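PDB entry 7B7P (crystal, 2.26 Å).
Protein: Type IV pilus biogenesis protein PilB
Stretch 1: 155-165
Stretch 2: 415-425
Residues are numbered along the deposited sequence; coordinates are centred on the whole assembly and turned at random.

Stretch 1 (155-165) PIQGQMNIAVS
Stretch 2 415-425: QIQQDLWFVSG

How do the two backbones meet? Residues 155-161 run as an extended loop that enters a strand at I162, which continues past S165, while stretch 2 is helical, part of a helix that begins before Q415. Phi/psi values are near -130/130 for I162 and V164; the helix is near -65/-40, loosening to -90/-31 at V423 and -66/-17 at S424, and G425 is at -63/176. G158, at 100/66, turns the loop through a conformation in which a CB would jam against the preceding carbonyl. Strand and helix run nearly antiparallel, at 153°, with their axes 11.1 Å apart at closest approach. The register is set by Q159 CA lying 6.7 Å from S424 CA and M160 CA 7.2 Å from L420 CA, so the numbers rise along the loop from Q159 to M160 as they fall along the helix from S424 to L420.

Which apolar side chains fill the space between the stretches? I162 and V164 both point toward the helix, with A163 between them out of reach, as strand alternation requires. I162 (m, t) places CD1 3.7 Å from L420 CD1 and 3.9 Å from I416 CG2, thus bridging two residues one helical turn apart. V164 (t) brings CG2 to 4.3 Å from I416 CD1, with I416 in the m, t rotamer. L420 (t, p) has the largest area covered by the other stretch, 86 Å²; its CD1 also lies 4.2 Å from M160 CB and 4.1 Å from M160 O. M160 has chi1 m, with chi2 at -24° and chi3 at 92°. I156 (p, p) points toward the helix and sets CG2 4.3 Å from W421 CZ3, an oblique approach to the ring. The CA-to-CB bond of W421 points away, but chi1 of -87° and chi2 of 107° bring the end of the indole nearer the loop.

Do polar groups tie the stretches together? No hydrogen bond crosses between them, and the 441 Å² of buried surface rests on packing. Q159 (chi1 p, chi2 -144°, chi3 35°) lays NE2 3.3 Å from L420 CD2, a close contact with a methyl group; that amide nitrogen finds a hydrogen bond elsewhere in the structure. I156 CD1 packs 4.2 Å from S424 OG, an apolar methyl near a hydroxyl. S424 (chi1 -39°) turns back on its own helix, its OG donating to L420 O at 2.8 Å. Earlier in the same helix, Q415 NE2 donates to D419 OD1 at 3.3 Å.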

# COMPACT_ATOMS: atom_id res chain seq x y z
N PRO A 155 -16.93 10.92 9.44
CA PRO A 155 -16.19 9.83 8.78
C PRO A 155 -16.99 9.22 7.64
O PRO A 155 -18.22 9.35 7.56
CB PRO A 155 -15.97 8.82 9.90
CG PRO A 155 -16.22 9.57 11.17
CD PRO A 155 -17.24 10.59 10.84
N ILE A 156 -16.27 8.55 6.74
CA ILE A 156 -16.92 7.80 5.67
C ILE A 156 -17.38 6.47 6.27
O ILE A 156 -16.58 5.72 6.83
CB ILE A 156 -15.99 7.63 4.45
CG1 ILE A 156 -14.87 6.59 4.63
CG2 ILE A 156 -15.32 8.94 4.11
CD1 ILE A 156 -15.31 5.18 4.33
N GLN A 157 -18.69 6.23 6.22
CA GLN A 157 -19.31 5.11 6.94
C GLN A 157 -19.56 3.99 5.94
O GLN A 157 -20.41 4.10 5.04
CB GLN A 157 -20.57 5.56 7.69
CG GLN A 157 -21.86 5.90 6.87
CD GLN A 157 -21.78 7.18 6.03
OE1 GLN A 157 -20.85 7.36 5.24
NE2 GLN A 157 -22.77 8.06 6.19
N GLY A 158 -18.81 2.90 6.07
CA GLY A 158 -18.85 1.83 5.10
C GLY A 158 -17.71 1.87 4.10
O GLY A 158 -17.93 2.10 2.91
N GLN A 159 -16.48 1.66 4.58
CA GLN A 159 -15.34 1.65 3.68
C GLN A 159 -15.25 0.31 2.95
O GLN A 159 -16.09 -0.59 3.11
CB GLN A 159 -14.05 1.95 4.46
CG GLN A 159 -13.55 0.79 5.34
CD GLN A 159 -12.91 1.26 6.64
OE1 GLN A 159 -13.35 2.25 7.23
NE2 GLN A 159 -11.89 0.54 7.10
N MET A 160 -14.22 0.17 2.12
CA MET A 160 -14.01 -1.05 1.37
C MET A 160 -13.42 -2.14 2.27
O MET A 160 -12.94 -1.88 3.38
CB MET A 160 -13.10 -0.77 0.18
CG MET A 160 -13.76 0.09 -0.89
SD MET A 160 -15.58 0.04 -0.91
CE MET A 160 -16.01 1.43 0.15
N ASN A 161 -13.50 -3.37 1.80
CA ASN A 161 -12.85 -4.48 2.49
C ASN A 161 -11.42 -4.62 1.98
O ASN A 161 -11.11 -4.30 0.83
CB ASN A 161 -13.63 -5.78 2.30
CG ASN A 161 -15.11 -5.60 2.57
OD1 ASN A 161 -15.51 -5.37 3.71
ND2 ASN A 161 -15.93 -5.69 1.52
N ILE A 162 -10.55 -5.10 2.86
CA ILE A 162 -9.13 -5.23 2.57
C ILE A 162 -8.68 -6.62 2.99
O ILE A 162 -8.92 -7.05 4.12
CB ILE A 162 -8.30 -4.16 3.30
CG1 ILE A 162 -8.59 -2.77 2.73
CG2 ILE A 162 -6.82 -4.50 3.23
CD1 ILE A 162 -8.01 -1.62 3.59
N ALA A 163 -8.00 -7.32 2.08
CA ALA A 163 -7.39 -8.60 2.40
C ALA A 163 -5.88 -8.48 2.31
O ALA A 163 -5.35 -7.83 1.41
CB ALA A 163 -7.89 -9.69 1.45
N VAL A 164 -5.19 -9.10 3.27
CA VAL A 164 -3.75 -9.06 3.34
C VAL A 164 -3.27 -10.49 3.52
O VAL A 164 -3.65 -11.15 4.49
CB VAL A 164 -3.24 -8.18 4.50
CG1 VAL A 164 -1.72 -8.20 4.53
CG2 VAL A 164 -3.77 -6.75 4.38
N SER A 165 -2.47 -10.97 2.60
CA SER A 165 -1.87 -12.29 2.75
C SER A 165 -0.43 -12.12 3.19
O SER A 165 0.37 -11.50 2.48
CB SER A 165 -1.95 -13.12 1.46
OG SER A 165 -1.47 -14.43 1.74
N GLN A 415 0.66 2.73 4.82
CA GLN A 415 0.44 2.85 3.39
C GLN A 415 -0.86 2.18 2.95
O GLN A 415 -1.48 2.62 1.98
CB GLN A 415 1.63 2.26 2.63
CG GLN A 415 1.48 2.31 1.13
CD GLN A 415 1.50 3.73 0.58
OE1 GLN A 415 2.55 4.39 0.59
NE2 GLN A 415 0.35 4.21 0.09
N ILE A 416 -1.29 1.12 3.64
CA ILE A 416 -2.58 0.51 3.32
C ILE A 416 -3.71 1.44 3.74
O ILE A 416 -4.65 1.69 2.97
CB ILE A 416 -2.71 -0.87 3.99
CG1 ILE A 416 -1.76 -1.88 3.33
CG2 ILE A 416 -4.17 -1.36 3.94
CD1 ILE A 416 -1.49 -3.08 4.24
N GLN A 417 -3.61 1.97 4.96
CA GLN A 417 -4.54 3.00 5.42
C GLN A 417 -4.69 4.11 4.40
O GLN A 417 -5.81 4.59 4.16
CB GLN A 417 -4.05 3.56 6.76
CG GLN A 417 -4.91 4.69 7.30
CD GLN A 417 -6.25 4.20 7.82
OE1 GLN A 417 -6.38 3.82 9.00
NE2 GLN A 417 -7.25 4.19 6.95
N GLN A 418 -3.60 4.51 3.74
CA GLN A 418 -3.67 5.60 2.78
C GLN A 418 -4.23 5.19 1.43
O GLN A 418 -4.89 6.01 0.76
CB GLN A 418 -2.29 6.23 2.62
CG GLN A 418 -2.02 7.31 3.66
CD GLN A 418 -1.51 8.61 3.04
OE1 GLN A 418 -1.28 8.69 1.82
NE2 GLN A 418 -1.37 9.65 3.87
N ASP A 419 -3.97 3.96 0.97
CA ASP A 419 -4.71 3.45 -0.19
C ASP A 419 -6.20 3.44 0.10
O ASP A 419 -7.01 3.84 -0.76
CB ASP A 419 -4.24 2.05 -0.56
CG ASP A 419 -2.79 2.00 -0.99
OD1 ASP A 419 -2.26 3.01 -1.51
OD2 ASP A 419 -2.18 0.92 -0.80
N LEU A 420 -6.59 2.99 1.29
CA LEU A 420 -7.99 2.96 1.69
C LEU A 420 -8.62 4.35 1.62
O LEU A 420 -9.67 4.54 1.00
CB LEU A 420 -8.11 2.38 3.10
CG LEU A 420 -9.54 2.15 3.57
CD1 LEU A 420 -10.24 1.12 2.67
CD2 LEU A 420 -9.55 1.69 5.00
N TRP A 421 -7.99 5.33 2.27
CA TRP A 421 -8.46 6.71 2.19
C TRP A 421 -8.55 7.18 0.75
O TRP A 421 -9.54 7.79 0.34
CB TRP A 421 -7.53 7.62 3.00
CG TRP A 421 -7.97 7.68 4.41
CD1 TRP A 421 -7.36 7.10 5.50
CD2 TRP A 421 -9.14 8.32 4.90
NE1 TRP A 421 -8.09 7.35 6.64
CE2 TRP A 421 -9.19 8.11 6.29
CE3 TRP A 421 -10.16 9.08 4.29
CZ2 TRP A 421 -10.22 8.61 7.08
CZ3 TRP A 421 -11.18 9.57 5.08
CH2 TRP A 421 -11.21 9.34 6.46
N PHE A 422 -7.53 6.87 -0.05
CA PHE A 422 -7.45 7.42 -1.40
C PHE A 422 -8.53 6.84 -2.31
O PHE A 422 -8.95 7.51 -3.26
CB PHE A 422 -6.07 7.14 -1.98
CG PHE A 422 -5.50 8.29 -2.72
CD1 PHE A 422 -5.88 8.53 -4.03
CD2 PHE A 422 -4.58 9.13 -2.11
CE1 PHE A 422 -5.34 9.60 -4.73
CE2 PHE A 422 -4.04 10.21 -2.80
CZ PHE A 422 -4.41 10.44 -4.11
N VAL A 423 -8.96 5.61 -2.05
CA VAL A 423 -9.92 4.96 -2.94
C VAL A 423 -11.36 5.25 -2.51
O VAL A 423 -12.26 5.34 -3.36
CB VAL A 423 -9.64 3.45 -3.03
CG1 VAL A 423 -10.16 2.69 -1.78
CG2 VAL A 423 -10.23 2.88 -4.32
N SER A 424 -11.60 5.42 -1.21
CA SER A 424 -12.88 5.96 -0.77
C SER A 424 -13.07 7.41 -1.21
O SER A 424 -14.20 7.90 -1.25
CB SER A 424 -13.01 5.85 0.75
OG SER A 424 -12.47 4.62 1.23
N GLY A 425 -11.99 8.08 -1.59
CA GLY A 425 -12.05 9.48 -1.94
C GLY A 425 -12.93 9.78 -3.14
O GLY A 425 -13.47 8.89 -3.80